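Local atomic coordinates of putative ubiquinone biosynthesis protein (PDB entry 3MSQ), a protein that is of unknown detailed function but, as a member of the Coq4 family, probably takes part in ubiquinone-type quinone biosynthesis. Residues Thr87-Arg99 with His126-Asn138. Residues are numbered along the deposited sequence; the frame is centred on the assembly and turned at random.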
ATOM      1  N   THR A  87      39.484 -23.123   5.492  1.00 71.34           N
ATOM      2  CA  THR A  87      39.158 -22.797   4.095  1.00 68.80           C
ATOM      3  C   THR A  87      37.684 -22.437   3.915  1.00 70.92           C
ATOM      4  O   THR A  87      36.848 -22.897   4.687  1.00 70.60           O
ATOM      5  CB  THR A  87      39.580 -23.925   3.139  1.00 69.34           C
ATOM      6  OG1 THR A  87      38.717 -25.053   3.317  1.00 66.79           O
ATOM      7  CG2 THR A  87      41.037 -24.322   3.304  1.00 67.79           C
ATOM      8  N   LEU A  88      37.378 -21.642   2.867  1.00 66.19           N
ATOM      9  CA  LEU A  88      36.043 -21.166   2.499  1.00 64.96           C
ATOM     10  C   LEU A  88      35.047 -22.320   2.324  1.00 71.42           C
ATOM     11  O   LEU A  88      33.911 -22.223   2.799  1.00 71.63           O
ATOM     12  CB  LEU A  88      36.134 -20.326   1.220  1.00 63.52           C
ATOM     13  CG  LEU A  88      34.841 -19.793   0.604  1.00 65.56           C
ATOM     14  CD1 LEU A  88      34.233 -18.731   1.459  1.00 64.39           C
ATOM     15  CD2 LEU A  88      35.109 -19.242  -0.777  1.00 66.98           C
ATOM     16  N   GLY A  89      35.495 -23.391   1.668  1.00 68.77           N
ATOM     17  CA  GLY A  89      34.711 -24.600   1.434  1.00 68.96           C
ATOM     18  C   GLY A  89      34.229 -25.238   2.716  1.00 73.42           C
ATOM     19  O   GLY A  89      33.026 -25.424   2.890  1.00 73.72           O
ATOM     20  N   HIS A  90      35.168 -25.519   3.638  1.00 70.36           N
ATOM     21  CA  HIS A  90      34.908 -26.132   4.929  1.00 71.38           C
ATOM     22  C   HIS A  90      33.930 -25.329   5.793  1.00 75.82           C
ATOM     23  O   HIS A  90      32.979 -25.911   6.317  1.00 77.56           O
ATOM     24  CB  HIS A  90      36.226 -26.378   5.679  1.00 73.36           C
ATOM     25  CG  HIS A  90      36.085 -27.290   6.859  1.00 78.54           C
ATOM     26  ND1 HIS A  90      36.282 -28.656   6.742  1.00 81.76           N
ATOM     27  CD2 HIS A  90      35.766 -27.005   8.141  1.00 80.46           C
ATOM     28  CE1 HIS A  90      36.078 -29.154   7.949  1.00 82.24           C
ATOM     29  NE2 HIS A  90      35.770 -28.198   8.825  1.00 82.08           N
ATOM     30  N   VAL A  91      34.164 -24.006   5.947  1.00 69.64           N
ATOM     31  CA  VAL A  91      33.340 -23.108   6.763  1.00 67.70           C
ATOM     32  C   VAL A  91      31.899 -23.064   6.240  1.00 74.09           C
ATOM     33  O   VAL A  91      30.962 -23.221   7.033  1.00 74.18           O
ATOM     34  CB  VAL A  91      33.962 -21.695   6.923  1.00 68.63           C
ATOM     35  CG1 VAL A  91      33.102 -20.805   7.823  1.00 67.88           C
ATOM     36  CG2 VAL A  91      35.391 -21.770   7.450  1.00 68.73           C
ATOM     37  N   TYR A  92      31.734 -22.885   4.902  1.00 72.00           N
ATOM     38  CA  TYR A  92      30.440 -22.812   4.208  1.00 71.36           C
ATOM     39  C   TYR A  92      29.639 -24.091   4.381  1.00 73.45           C
ATOM     40  O   TYR A  92      28.493 -24.022   4.825  1.00 72.06           O
ATOM     41  CB  TYR A  92      30.623 -22.462   2.717  1.00 73.05           C
ATOM     42  CG  TYR A  92      29.324 -22.231   1.968  1.00 76.86           C
ATOM     43  CD1 TYR A  92      28.428 -21.238   2.373  1.00 79.26           C
ATOM     44  CD2 TYR A  92      29.000 -22.984   0.838  1.00 77.61           C
ATOM     45  CE1 TYR A  92      27.230 -21.020   1.692  1.00 81.11           C
ATOM     46  CE2 TYR A  92      27.809 -22.768   0.142  1.00 78.20           C
ATOM     47  CZ  TYR A  92      26.928 -21.783   0.570  1.00 90.91           C
ATOM     48  OH  TYR A  92      25.752 -21.548  -0.109  1.00 97.36           O
ATOM     49  N   ALA A  93      30.257 -25.249   4.076  1.00 71.19           N
ATOM     50  CA  ALA A  93      29.648 -26.570   4.192  1.00 73.17           C
ATOM     51  C   ALA A  93      29.233 -26.910   5.629  1.00 80.67           C
ATOM     52  O   ALA A  93      28.101 -27.353   5.831  1.00 80.47           O
ATOM     53  CB  ALA A  93      30.583 -27.630   3.642  1.00 74.68           C
ATOM     54  N   ARG A  94      30.117 -26.659   6.622  1.00 80.38           N
ATOM     55  CA  ARG A  94      29.852 -26.915   8.044  1.00 82.94           C
ATOM     56  C   ARG A  94      28.601 -26.184   8.530  1.00 88.67           C
ATOM     57  O   ARG A  94      27.790 -26.786   9.241  1.00 90.19           O
ATOM     58  CB  ARG A  94      31.071 -26.571   8.922  1.00 84.18           C
ATOM     59  N   GLU A  95      28.421 -24.914   8.110  1.00 84.51           N
ATOM     60  CA  GLU A  95      27.243 -24.140   8.491  1.00 84.72           C
ATOM     61  C   GLU A  95      25.999 -24.356   7.607  1.00 91.27           C
ATOM     62  O   GLU A  95      24.890 -23.985   8.011  1.00 91.02           O
ATOM     63  CB  GLU A  95      27.563 -22.669   8.777  1.00 84.89           C
ATOM     64  CG  GLU A  95      27.987 -21.833   7.588  1.00 91.23           C
ATOM     65  CD  GLU A  95      28.064 -20.362   7.944  1.00105.94           C
ATOM     66  OE1 GLU A  95      29.077 -19.957   8.562  1.00 96.12           O
ATOM     67  OE2 GLU A  95      27.079 -19.632   7.676  1.00 92.22           O
HETATM   68  N   MSE A  96      26.179 -24.987   6.426  1.00 89.75           N
HETATM   69  CA  MSE A  96      25.075 -25.338   5.525  1.00 90.34           C
HETATM   70  C   MSE A  96      24.359 -26.571   6.085  1.00 96.01           C
HETATM   71  O   MSE A  96      23.125 -26.637   6.053  1.00 95.98           O
HETATM   72  CB  MSE A  96      25.567 -25.638   4.096  1.00 92.62           C
HETATM   73  CG  MSE A  96      25.596 -24.417   3.149  1.00 98.88           C
HETATM   74 SE   MSE A  96      24.084 -23.138   3.166  0.75106.49          SE
HETATM   75  CE  MSE A  96      22.506 -24.445   3.170  1.00104.49           C
ATOM     76  N   LYS A  97      25.151 -27.545   6.601  1.00 93.41           N
ATOM     77  CA  LYS A  97      24.683 -28.794   7.214  1.00 94.61           C
ATOM     78  C   LYS A  97      23.967 -28.490   8.523  1.00 98.61           C
ATOM     79  O   LYS A  97      23.047 -29.215   8.895  1.00 99.92           O
ATOM     80  CB  LYS A  97      25.854 -29.765   7.462  1.00 97.85           C
ATOM     81  CG  LYS A  97      26.583 -30.218   6.195  1.00102.39           C
ATOM     82  CD  LYS A  97      26.098 -31.560   5.686  1.00111.19           C
ATOM     83  CE  LYS A  97      26.926 -32.051   4.524  1.00115.39           C
ATOM     84  NZ  LYS A  97      28.241 -32.603   4.953  1.00116.20           N
ATOM     85  N   ALA A  98      24.384 -27.406   9.207  1.00 93.89           N
ATOM     86  CA  ALA A  98      23.797 -26.934  10.464  1.00 93.86           C
ATOM     87  C   ALA A  98      22.484 -26.163  10.223  1.00 96.84           C
ATOM     88  O   ALA A  98      21.641 -26.129  11.120  1.00 98.19           O
ATOM     89  CB  ALA A  98      24.796 -26.066  11.218  1.00 93.90           C
ATOM     90  N   ARG A  99      22.307 -25.559   9.020  1.00 90.17           N
ATOM     91  CA  ARG A  99      21.119 -24.786   8.636  1.00 87.96           C
ATOM     92  C   ARG A  99      20.445 -25.373   7.380  1.00 88.85           C
ATOM     93  O   ARG A  99      20.312 -26.584   7.243  1.00 88.17           O
ATOM     94  CB  ARG A  99      21.498 -23.290   8.452  1.00 86.88           C
ATOM     95  CG  ARG A  99      20.625 -22.486   7.477  1.00 95.43           C
ATOM     96  CD  ARG A  99      20.951 -21.004   7.467  1.00 99.18           C
ATOM     97  NE  ARG A  99      21.808 -20.641   6.335  1.00106.23           N
ATOM     98  CZ  ARG A  99      21.768 -19.469   5.703  1.00115.91           C
ATOM     99  NH1 ARG A  99      20.906 -18.531   6.078  1.00104.79           N
ATOM    100  NH2 ARG A  99      22.597 -19.224   4.697  1.00 93.27           N
ATOM    101  N   HIS A 126      25.640 -14.846  -3.332  1.00 63.23           N
ATOM    102  CA  HIS A 126      25.384 -14.077  -2.106  1.00 64.54           C
ATOM    103  C   HIS A 126      25.373 -14.818  -0.764  1.00 67.26           C
ATOM    104  O   HIS A 126      25.712 -14.212   0.252  1.00 67.55           O
ATOM    105  CB  HIS A 126      24.287 -13.008  -2.257  1.00 66.27           C
ATOM    106  CG  HIS A 126      23.031 -13.272  -1.487  1.00 70.94           C
ATOM    107  ND1 HIS A 126      21.887 -13.756  -2.110  1.00 73.13           N
ATOM    108  CD2 HIS A 126      22.761 -13.052  -0.176  1.00 73.60           C
ATOM    109  CE1 HIS A 126      20.978 -13.842  -1.156  1.00 73.46           C
ATOM    110  NE2 HIS A 126      21.463 -13.432   0.029  1.00 73.92           N
ATOM    111  N   ASP A 127      25.073 -16.112  -0.756  1.00 63.15           N
ATOM    112  CA  ASP A 127      25.098 -16.894   0.485  1.00 63.39           C
ATOM    113  C   ASP A 127      26.534 -17.152   1.004  1.00 67.55           C
ATOM    114  O   ASP A 127      26.705 -17.508   2.163  1.00 67.42           O
ATOM    115  CB  ASP A 127      24.314 -18.201   0.319  1.00 65.34           C
ATOM    116  CG  ASP A 127      23.740 -18.708   1.598  1.00 73.26           C
ATOM    117  OD1 ASP A 127      22.834 -18.038   2.145  1.00 73.44           O
ATOM    118  OD2 ASP A 127      24.176 -19.784   2.051  1.00 82.64           O
ATOM    119  N   ILE A 128      27.549 -16.959   0.149  1.00 65.06           N
ATOM    120  CA  ILE A 128      28.971 -17.116   0.480  1.00 65.68           C
ATOM    121  C   ILE A 128      29.441 -15.830   1.184  1.00 71.52           C
ATOM    122  O   ILE A 128      30.187 -15.917   2.160  1.00 71.58           O
ATOM    123  CB  ILE A 128      29.810 -17.479  -0.799  1.00 67.88           C
ATOM    124  CG1 ILE A 128      29.424 -18.864  -1.356  1.00 68.61           C
ATOM    125  CG2 ILE A 128      31.309 -17.414  -0.568  1.00 68.13           C
ATOM    126  CD1 ILE A 128      29.093 -18.923  -2.862  1.00 76.74           C
ATOM    127  N   TYR A 129      28.962 -14.651   0.710  1.00 69.28           N
ATOM    128  CA  TYR A 129      29.304 -13.303   1.191  1.00 69.71           C
ATOM    129  C   TYR A 129      29.428 -13.167   2.699  1.00 76.10           C
ATOM    130  O   TYR A 129      30.475 -12.719   3.163  1.00 78.09           O
ATOM    131  CB  TYR A 129      28.350 -12.207   0.651  1.00 70.16           C
ATOM    132  CG  TYR A 129      28.383 -11.931  -0.836  1.00 72.42           C
ATOM    133  CD1 TYR A 129      29.328 -12.532  -1.656  1.00 74.26           C
ATOM    134  CD2 TYR A 129      27.451 -11.081  -1.426  1.00 73.82           C
ATOM    135  CE1 TYR A 129      29.327 -12.321  -3.030  1.00 77.00           C
ATOM    136  CE2 TYR A 129      27.440 -10.860  -2.801  1.00 74.81           C
ATOM    137  CZ  TYR A 129      28.389 -11.474  -3.601  1.00 85.66           C
ATOM    138  OH  TYR A 129      28.414 -11.264  -4.962  1.00 87.78           O
ATOM    139  N   HIS A 130      28.384 -13.550   3.460  1.00 71.81           N
ATOM    140  CA  HIS A 130      28.373 -13.429   4.915  1.00 71.79           C
ATOM    141  C   HIS A 130      29.542 -14.138   5.646  1.00 73.72           C
ATOM    142  O   HIS A 130      29.966 -13.648   6.698  1.00 74.52           O
ATOM    143  CB  HIS A 130      26.990 -13.784   5.497  1.00 73.14           C
ATOM    144  CG  HIS A 130      26.758 -15.250   5.609  1.00 77.51           C
ATOM    145  ND1 HIS A 130      26.082 -15.951   4.626  1.00 79.24           N
ATOM    146  CD2 HIS A 130      27.149 -16.111   6.580  1.00 80.52           C
ATOM    147  CE1 HIS A 130      26.074 -17.213   5.035  1.00 79.80           C
ATOM    148  NE2 HIS A 130      26.711 -17.356   6.204  1.00 80.88           N
ATOM    149  N   VAL A 131      30.067 -15.264   5.096  1.00 67.84           N
ATOM    150  CA  VAL A 131      31.205 -15.968   5.716  1.00 67.70           C
ATOM    151  C   VAL A 131      32.524 -15.171   5.621  1.00 70.69           C
ATOM    152  O   VAL A 131      33.276 -15.125   6.603  1.00 71.84           O
ATOM    153  CB  VAL A 131      31.356 -17.493   5.408  1.00 71.30           C
ATOM    154  CG1 VAL A 131      30.008 -18.199   5.362  1.00 70.69           C
ATOM    155  CG2 VAL A 131      32.148 -17.757   4.141  1.00 70.77           C
ATOM    156  N   VAL A 132      32.770 -14.522   4.449  1.00 64.62           N
ATOM    157  CA  VAL A 132      33.942 -13.682   4.171  1.00 63.87           C
ATOM    158  C   VAL A 132      33.774 -12.338   4.891  1.00 69.03           C
ATOM    159  O   VAL A 132      34.698 -11.908   5.591  1.00 70.52           O
ATOM    160  CB  VAL A 132      34.208 -13.530   2.649  1.00 66.53           C
ATOM    161  CG1 VAL A 132      35.398 -12.608   2.362  1.00 66.35           C
ATOM    162  CG2 VAL A 132      34.428 -14.893   1.991  1.00 66.24           C
ATOM    163  N   ALA A 133      32.579 -11.711   4.764  1.00 63.66           N
ATOM    164  CA  ALA A 133      32.235 -10.435   5.393  1.00 63.26           C
ATOM    165  C   ALA A 133      32.130 -10.494   6.929  1.00 70.98           C
ATOM    166  O   ALA A 133      32.296  -9.460   7.588  1.00 71.79           O
ATOM    167  CB  ALA A 133      30.951  -9.892   4.799  1.00 62.81           C
ATOM    168  N   GLY A 134      31.827 -11.675   7.477  1.00 68.94           N
ATOM    169  CA  GLY A 134      31.691 -11.874   8.915  1.00 70.04           C
ATOM    170  C   GLY A 134      30.398 -11.343   9.517  1.00 76.28           C
ATOM    171  O   GLY A 134      30.429 -10.493  10.415  1.00 76.28           O
ATOM    172  N   PHE A 135      29.249 -11.859   9.033  1.00 74.82           N
ATOM    173  CA  PHE A 135      27.885 -11.539   9.499  1.00 75.41           C
ATOM    174  C   PHE A 135      27.121 -12.824   9.783  1.00 82.63           C
ATOM    175  O   PHE A 135      27.384 -13.841   9.139  1.00 83.96           O
ATOM    176  CB  PHE A 135      27.121 -10.698   8.467  1.00 76.20           C
ATOM    177  CG  PHE A 135      27.658  -9.302   8.335  1.00 77.82           C
ATOM    178  CD1 PHE A 135      27.216  -8.289   9.178  1.00 81.13           C
ATOM    179  CD2 PHE A 135      28.613  -8.996   7.373  1.00 79.86           C
ATOM    180  CE1 PHE A 135      27.738  -7.001   9.083  1.00 81.96           C
ATOM    181  CE2 PHE A 135      29.140  -7.711   7.282  1.00 82.75           C
ATOM    182  CZ  PHE A 135      28.703  -6.725   8.143  1.00 81.08           C
ATOM    183  N   ASP A 136      26.184 -12.787  10.742  1.00 80.44           N
ATOM    184  CA  ASP A 136      25.387 -13.963  11.090  1.00 81.53           C
ATOM    185  C   ASP A 136      24.319 -14.279  10.027  1.00 84.59           C
ATOM    186  O   ASP A 136      24.012 -13.444   9.172  1.00 82.21           O
ATOM    187  CB  ASP A 136      24.754 -13.827  12.487  1.00 84.82           C
ATOM    188  CG  ASP A 136      25.709 -13.827  13.675  1.00 99.23           C
ATOM    189  OD1 ASP A 136      26.811 -14.422  13.563  1.00100.61           O
ATOM    190  OD2 ASP A 136      25.330 -13.283  14.738  1.00104.70           O
ATOM    191  N   THR A 137      23.776 -15.501  10.078  1.00 83.13           N
ATOM    192  CA  THR A 137      22.735 -15.980   9.164  1.00 82.61           C
ATOM    193  C   THR A 137      21.359 -15.452   9.583  1.00 86.24           C
ATOM    194  O   THR A 137      20.417 -15.528   8.788  1.00 85.92           O
ATOM    195  CB  THR A 137      22.802 -17.513   9.005  1.00 94.36           C
ATOM    196  OG1 THR A 137      23.002 -18.128  10.285  1.00 98.00           O
ATOM    197  CG2 THR A 137      23.904 -17.953   8.054  1.00 91.78           C
ATOM    198  N   ASN A 138      21.256 -14.885  10.820  1.00 82.14           N
ATOM    199  CA  ASN A 138      20.034 -14.295  11.376  1.00 81.04           C
ATOM    200  C   ASN A 138      19.602 -13.024  10.629  1.00 80.91           C
ATOM    201  O   ASN A 138      20.293 -12.581   9.708  1.00 78.99           O
ATOM    202  CB  ASN A 138      20.134 -14.084  12.908  1.00 82.92           C
ATOM    203  CG  ASN A 138      21.281 -13.227  13.411  1.00105.78           C
ATOM    204  OD1 ASN A 138      21.401 -12.020  13.123  1.00100.69           O
ATOM    205  ND2 ASN A 138      22.065 -13.802  14.305  1.00 95.35           N
TER
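Y92 and D127 both carry CG anti to the backbone N (chi1 -174° and -152°), and this turns the phenol and the carboxylate to meet between the two helices. Y92 OH donates to D127 OD2 at 3.2 Å, on the anti side of the carboxylate. I128 CG1 lies over one face of the Y92 ring, 4.3 Å from its centroid, as a CH-pi contact. M96 CG sits over the opposite face, from the same helix as Y92. Replacing Y92 with a leucine would probably leave D127 OD2 without this hydroxyl donor and I128 without a ring face to rest on. R99 and D127 approach each other from opposite directions. R99 NH2 forms a salt bridge to D127 OD1 at 2.8 Å, with weak hydrogen-bond geometry, and the two flat groups are nearly coplanar. T137 CG2 covers one face of the guanidinium, 3.5 Å from R99 CZ. H126, D127 and H130 match the HDxxH part of the Coq4 family signature, which is thought to bind metal in relatives. H130 NE2 donates to E95 OE2 at 2.7 Å, almost straight at 176°. The oxygen lies in the imidazole plane, but the bond meets the carboxylate from above its plane. Toward the start of helix 88-98 the contact turns apolar. L88 CD1 packs against V131 CG2 at 3.5 Å and against I128 CG2 at 3.8 Å. I214 of helix 211-218 also touches L88.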